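1,3-alpha-isomaltosidase (PDB 5X3I) hydrolyses the alpha-1,3-glucosidic linkages of the cyclic tetrasaccharide cyclobis-(1-6)-alpha-nigerosyl inside the cell, yielding isomaltose. Local coordinates at residues A[318-322]-A[382-386]; A[323-327]-A[626-631]. The protein carries 1 engineered substitution. One frame throughout, in Å; residues are numbered along the deposited sequence.

Both contacts lie on the outer layer of the TIM barrel of this family 31 glycoside hydrolase, their centres about 12 Å apart. Along the chain the order is 318-322, 323-327, 382-386, 626-631, so the segments alternate. Helix 311-323 carries the first segment of contact 1 and runs straight into the loop of contact 2, which leads to barrel strand 330-333. Contact 1 joins that helix to the next one, 375-384; contact 2 joins the loop that follows it to the long helix 622-650. A probable hydrogen bond from His321 to the carbonyl of Ile326 ties them together. The result links early and late elements of the barrel's shell, away from the annotated active-site residues.

Contact 1 (A[318-322]-A[382-386]); sequences MDTHR and LHARG
Asp319 and Arg385 meet because each side chain leaves with CG beside its own backbone N (chi1 -80° and -54°), and the arginine then runs extended from CG to NE, reaching across to the neighbouring helix. Its guanidinium comes end-on: NH1 lies 2.8 Å and NH2 3.0 Å from the same carboxylate oxygen, Asp319 OD1. NH1 approaches that oxygen nearly along the C-O direction, while NH2 comes from the syn side, somewhat out of the carboxylate plane. The two flat groups are nearly coplanar. Two bent bonds to one oxygen, with the group in plane, restrain the guanidinium's turning, and a water accepting from Arg385 NH1 and donating to Met318 O at 2.6 Å gives it a second link to helix 311-323.

Arg322 completes a salt-bridge network. Its chain bends at chi3 and lays its guanidinium over a face of that of Arg385, centres 4.5 Å apart and planes 26° from parallel. NH1 of Arg322 stands 3.3 Å from NH2 of Arg385, a like-charge approach probably eased by the Asp319 carboxylate, which Arg322 NH1 meets only through a long, charge-only salt bridge. Replacing Arg385 by an alanine would probably leave Asp319 OD1 without the two guanidinium donors and the guanidinium of Arg322 without its stacking partner.

Toward the barrel the contact turns apolar: CG of Met318 touches CD2 of Leu382 at 3.9 Å, the two side chains crossing at about a right angle. Gly386 closes helix 375-384 with a Schellman motif, just after Arg385. Glu381 forms a second salt bridge with Arg385, through NE. Beneath the polar surface, Met318 of helix 311-323 and Leu382 of helix 375-384 both rest on Val331 of strand 330-333, as neighbouring helices do on a TIM barrel's inner sheet.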
loop_
_atom_site.group_PDB
_atom_site.type_symbol
_atom_site.label_atom_id
_atom_site.label_comp_id
_atom_site.label_asym_id
_atom_site.label_seq_id
_atom_site.Cartn_x
_atom_site.Cartn_y
_atom_site.Cartn_z
ATOM N N MET A 318 3.903 -8.475 -26.136
ATOM C CA MET A 318 5.361 -8.396 -26.077
ATOM C C MET A 318 5.962 -8.360 -27.492
ATOM O O MET A 318 6.952 -7.691 -27.724
ATOM C CB MET A 318 5.942 -9.562 -25.272
ATOM C CG MET A 318 5.601 -9.544 -23.778
ATOM S SD MET A 318 6.111 -8.037 -22.926
ATOM C CE MET A 318 4.601 -7.087 -22.941
ATOM N N ASP A 319 5.342 -9.064 -28.429
ATOM C CA ASP A 319 5.782 -9.003 -29.819
ATOM C C ASP A 319 5.645 -7.569 -30.326
ATOM O O ASP A 319 6.508 -7.076 -31.042
ATOM C CB ASP A 319 4.988 -9.966 -30.715
ATOM C CG ASP A 319 5.471 -11.402 -30.610
ATOM O OD1 ASP A 319 6.439 -11.663 -29.889
ATOM O OD2 ASP A 319 4.878 -12.278 -31.262
ATOM N N THR A 320 4.582 -6.887 -29.911
ATOM C CA THR A 320 4.383 -5.515 -30.355
ATOM C C THR A 320 5.464 -4.600 -29.775
ATOM O O THR A 320 5.996 -3.762 -30.489
ATOM C CB THR A 320 2.974 -4.989 -30.003
ATOM O OG1 THR A 320 1.996 -5.765 -30.706
ATOM C CG2 THR A 320 2.828 -3.534 -30.425
ATOM N N HIS A 321 5.807 -4.787 -28.499
ATOM C CA HIS A 321 6.932 -4.072 -27.897
ATOM C C HIS A 321 8.187 -4.248 -28.747
ATOM O O HIS A 321 8.884 -3.282 -29.049
ATOM C CB HIS A 321 7.216 -4.570 -26.474
ATOM C CG HIS A 321 6.675 -3.683 -25.393
ATOM N ND1 HIS A 321 7.352 -2.575 -24.930
ATOM C CD2 HIS A 321 5.529 -3.751 -24.672
ATOM C CE1 HIS A 321 6.642 -1.996 -23.976
ATOM N NE2 HIS A 321 5.533 -2.690 -23.801
ATOM N N ARG A 322 8.473 -5.496 -29.112
ATOM C CA ARG A 322 9.647 -5.805 -29.924
ATOM C C ARG A 322 9.577 -5.125 -31.289
ATOM O O ARG A 322 10.525 -4.500 -31.719
ATOM C CB ARG A 322 9.796 -7.319 -30.125
ATOM C CG ARG A 322 10.903 -7.690 -31.117
ATOM C CD ARG A 322 10.689 -9.074 -31.726
ATOM N NE ARG A 322 9.433 -9.163 -32.460
ATOM C CZ ARG A 322 8.850 -10.310 -32.787
ATOM N NH1 ARG A 322 9.417 -11.465 -32.446
ATOM N NH2 ARG A 322 7.705 -10.308 -33.453
ATOM N N LEU A 382 10.498 -15.388 -23.707
ATOM C CA LEU A 382 10.621 -14.074 -23.077
ATOM C C LEU A 382 12.008 -13.930 -22.438
ATOM O O LEU A 382 12.665 -12.911 -22.600
ATOM C CB LEU A 382 9.510 -13.850 -22.034
ATOM C CG LEU A 382 8.078 -13.754 -22.578
ATOM C CD1 LEU A 382 7.063 -13.577 -21.473
ATOM C CD2 LEU A 382 7.954 -12.605 -23.577
ATOM N N HIS A 383 12.451 -14.964 -21.735
ATOM C CA HIS A 383 13.784 -14.957 -21.149
ATOM C C HIS A 383 14.861 -14.804 -22.230
ATOM O O HIS A 383 15.828 -14.069 -22.044
ATOM C CB HIS A 383 14.026 -16.224 -20.326
ATOM C CG HIS A 383 13.382 -16.202 -18.969
ATOM N ND1 HIS A 383 13.348 -17.304 -18.144
ATOM C CD2 HIS A 383 12.749 -15.212 -18.299
ATOM C CE1 HIS A 383 12.731 -16.992 -17.017
ATOM N NE2 HIS A 383 12.355 -15.728 -17.085
ATOM N N ALA A 384 14.662 -15.472 -23.366
ATOM C CA ALA A 384 15.605 -15.384 -24.483
ATOM C C ALA A 384 15.725 -13.940 -24.978
ATOM O O ALA A 384 16.797 -13.507 -25.382
ATOM C CB ALA A 384 15.182 -16.312 -25.627
ATOM N N ARG A 385 14.630 -13.191 -24.901
ATOM C CA ARG A 385 14.649 -11.786 -25.277
ATOM C C ARG A 385 15.085 -10.878 -24.126
ATOM O O ARG A 385 15.084 -9.666 -24.264
ATOM C CB ARG A 385 13.275 -11.341 -25.775
ATOM C CG ARG A 385 12.720 -12.191 -26.890
ATOM C CD ARG A 385 11.390 -11.659 -27.344
ATOM N NE ARG A 385 10.721 -12.571 -28.260
ATOM C CZ ARG A 385 9.546 -12.327 -28.833
ATOM N NH1 ARG A 385 8.905 -11.193 -28.598
ATOM N NH2 ARG A 385 9.020 -13.211 -29.653
ATOM N N GLY A 386 15.426 -11.464 -22.986
ATOM C CA GLY A 386 15.866 -10.692 -21.835
ATOM C C GLY A 386 14.730 -10.081 -21.023
ATOM O O GLY A 386 14.932 -9.148 -20.268
HETATM O O HOH W 1 9.180 -8.760 -27.011
HETATM O O HOH W 2 6.539 -14.234 -31.681
#

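Contact 2 (A[323-327]-A[626-631]); sequences DLAIP and FRRFAT
Ile326 reaches segment 626-631 of helix 622-650 through its CG2 methyl, which meets the rim of the Phe626 ring near the ring plane, 3.8 Å from CE2. Its chi1 of -55° puts CG1 beside the backbone N and leaves CG2 anti to it, a setting that also brings CG2 of Ile326 4.0 Å from CB of Ala630. The other branch, CG1, packs against CB of Arg627, one turn earlier on the helix. Pro327 extends the apolar patch by setting its CD 4.0 Å from CB of Ala630, so one small side chain receives both an isoleucine branch and a proline ring. Pro610 of helix 610-617 touches both Ile326 and Phe626, and Phe626 also reaches Ala583 of helix 576-586.

The segment 323-327 is the alpha-to-beta turn of the TIM barrel, leading from helix 311-323 to strand 330-333. Ala325, with positive phi, ends the helix in a Schellman motif, and the chain then passes alongside helix 622-650, which comes after strand 591-593 and helix 610-617.

Farther out, Arg627 folds back over this turn. Its CG stands anti to the backbone N (chi1 -176°) and the chain bends at chi3, carrying the guanidinium to the carbonyl of Leu324. NH1 donates to Leu324 O at 2.7 Å with an N-H...O angle of 160°; the oxygen lies at the edge of the guanidinium, close to its plane, while the donor is tilted from the carbonyl plane. CD of Arg627 passes 3.2 Å from the next carbonyl oxygen, Ala325 O. Ala325 O accepts at 2.6 Å from a water, which also donates to Thr631 OG1, and Thr631 OG1 in turn donates back to Arg627 O from above the carbonyl plane, at 2.7 Å.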
loop_
_atom_site.group_PDB
_atom_site.type_symbol
_atom_site.label_atom_id
_atom_site.label_comp_id
_atom_site.label_asym_id
_atom_site.label_seq_id
_atom_site.Cartn_x
_atom_site.Cartn_y
_atom_site.Cartn_z
ATOM N N ASP A 323 8.443 -5.252 -31.964
ATOM C CA ASP A 323 8.333 -4.746 -33.325
ATOM C C ASP A 323 8.367 -3.219 -33.376
ATOM O O ASP A 323 8.820 -2.649 -34.360
ATOM C CB ASP A 323 7.068 -5.288 -33.989
ATOM C CG ASP A 323 7.117 -6.796 -34.177
ATOM O OD1 ASP A 323 8.223 -7.356 -34.208
ATOM O OD2 ASP A 323 6.054 -7.418 -34.266
ATOM N N LEU A 324 7.931 -2.556 -32.303
ATOM C CA LEU A 324 7.992 -1.097 -32.249
ATOM C C LEU A 324 9.293 -0.611 -31.616
ATOM O O LEU A 324 9.483 0.576 -31.415
ATOM C CB LEU A 324 6.785 -0.528 -31.495
ATOM C CG LEU A 324 5.408 -0.812 -32.106
ATOM C CD1 LEU A 324 4.268 -0.235 -31.253
ATOM C CD2 LEU A 324 5.335 -0.259 -33.512
ATOM N N ALA A 325 10.182 -1.547 -31.302
ATOM C CA ALA A 325 11.482 -1.234 -30.730
ATOM C C ALA A 325 11.371 -0.396 -29.444
ATOM O O ALA A 325 12.157 0.519 -29.228
ATOM C CB ALA A 325 12.356 -0.523 -31.760
ATOM N N ILE A 326 10.373 -0.713 -28.622
ATOM C CA ILE A 326 10.252 -0.159 -27.277
ATOM C C ILE A 326 10.739 -1.197 -26.284
ATOM O O ILE A 326 10.060 -2.191 -26.037
ATOM C CB ILE A 326 8.800 0.223 -26.932
ATOM C CG1 ILE A 326 8.234 1.191 -27.978
ATOM C CG2 ILE A 326 8.722 0.798 -25.504
ATOM C CD1 ILE A 326 6.707 1.264 -27.985
ATOM N N PRO A 327 11.917 -0.965 -25.708
ATOM C CA PRO A 327 12.553 -1.960 -24.840
ATOM C C PRO A 327 11.710 -2.214 -23.599
ATOM O O PRO A 327 11.189 -1.264 -23.041
ATOM C CB PRO A 327 13.888 -1.314 -24.466
ATOM C CG PRO A 327 14.084 -0.200 -25.412
ATOM C CD PRO A 327 12.735 0.246 -25.862
ATOM N N PHE A 626 7.541 7.957 -26.336
ATOM C CA PHE A 626 7.649 6.939 -25.302
ATOM C C PHE A 626 8.897 6.097 -25.554
ATOM O O PHE A 626 9.647 5.822 -24.634
ATOM C CB PHE A 626 6.410 6.052 -25.248
ATOM C CG PHE A 626 6.377 5.132 -24.061
ATOM C CD1 PHE A 626 5.650 5.470 -22.925
ATOM C CD2 PHE A 626 7.071 3.927 -24.072
ATOM C CE1 PHE A 626 5.606 4.633 -21.826
ATOM C CE2 PHE A 626 7.035 3.077 -22.976
ATOM C CZ PHE A 626 6.300 3.430 -21.842
ATOM N N ARG A 627 9.114 5.716 -26.811
ATOM C CA ARG A 627 10.305 4.958 -27.195
ATOM C C ARG A 627 11.576 5.684 -26.772
ATOM O O ARG A 627 12.481 5.068 -26.217
ATOM C CB ARG A 627 10.318 4.686 -28.706
ATOM C CG ARG A 627 11.473 3.807 -29.185
ATOM C CD ARG A 627 11.190 3.223 -30.590
ATOM N NE ARG A 627 10.791 4.261 -31.528
ATOM C CZ ARG A 627 9.810 4.162 -32.417
ATOM N NH1 ARG A 627 9.105 3.049 -32.540
ATOM N NH2 ARG A 627 9.543 5.194 -33.202
ATOM N N ARG A 628 11.641 6.989 -27.016
ATOM C CA ARG A 628 12.791 7.777 -26.570
ATOM C C ARG A 628 12.996 7.676 -25.066
ATOM O O ARG A 628 14.107 7.465 -24.598
ATOM C CB ARG A 628 12.647 9.247 -26.954
ATOM C CG ARG A 628 12.877 9.548 -28.412
ATOM C CD ARG A 628 13.314 10.997 -28.576
ATOM N NE ARG A 628 12.637 11.666 -29.681
ATOM C CZ ARG A 628 12.637 12.983 -29.861
ATOM N NH1 ARG A 628 13.277 13.770 -29.005
ATOM N NH2 ARG A 628 11.993 13.512 -30.891
ATOM N N PHE A 629 11.915 7.825 -24.313
ATOM C CA PHE A 629 11.994 7.751 -22.861
ATOM C C PHE A 629 12.487 6.377 -22.423
ATOM O O PHE A 629 13.372 6.270 -21.586
ATOM C CB PHE A 629 10.632 8.055 -22.227
ATOM C CG PHE A 629 10.099 9.428 -22.556
ATOM C CD1 PHE A 629 10.952 10.497 -22.716
ATOM C CD2 PHE A 629 8.747 9.639 -22.704
ATOM C CE1 PHE A 629 10.464 11.747 -23.021
ATOM C CE2 PHE A 629 8.258 10.892 -23.007
ATOM C CZ PHE A 629 9.119 11.941 -23.163
ATOM N N ALA A 630 11.909 5.334 -23.007
ATOM C CA ALA A 630 12.266 3.958 -22.649
ATOM C C ALA A 630 13.714 3.634 -23.025
ATOM O O ALA A 630 14.410 2.928 -22.300
ATOM C CB ALA A 630 11.320 2.983 -23.307
ATOM N N THR A 631 14.167 4.180 -24.148
ATOM C CA THR A 631 15.519 3.922 -24.624
ATOM C C THR A 631 16.541 4.650 -23.756
ATOM O O THR A 631 17.586 4.105 -23.418
ATOM C CB THR A 631 15.681 4.343 -26.102
ATOM O OG1 THR A 631 14.718 3.644 -26.895
ATOM C CG2 THR A 631 17.058 3.988 -26.601
HETATM O O HOH W 3 14.525 1.644 -29.379
#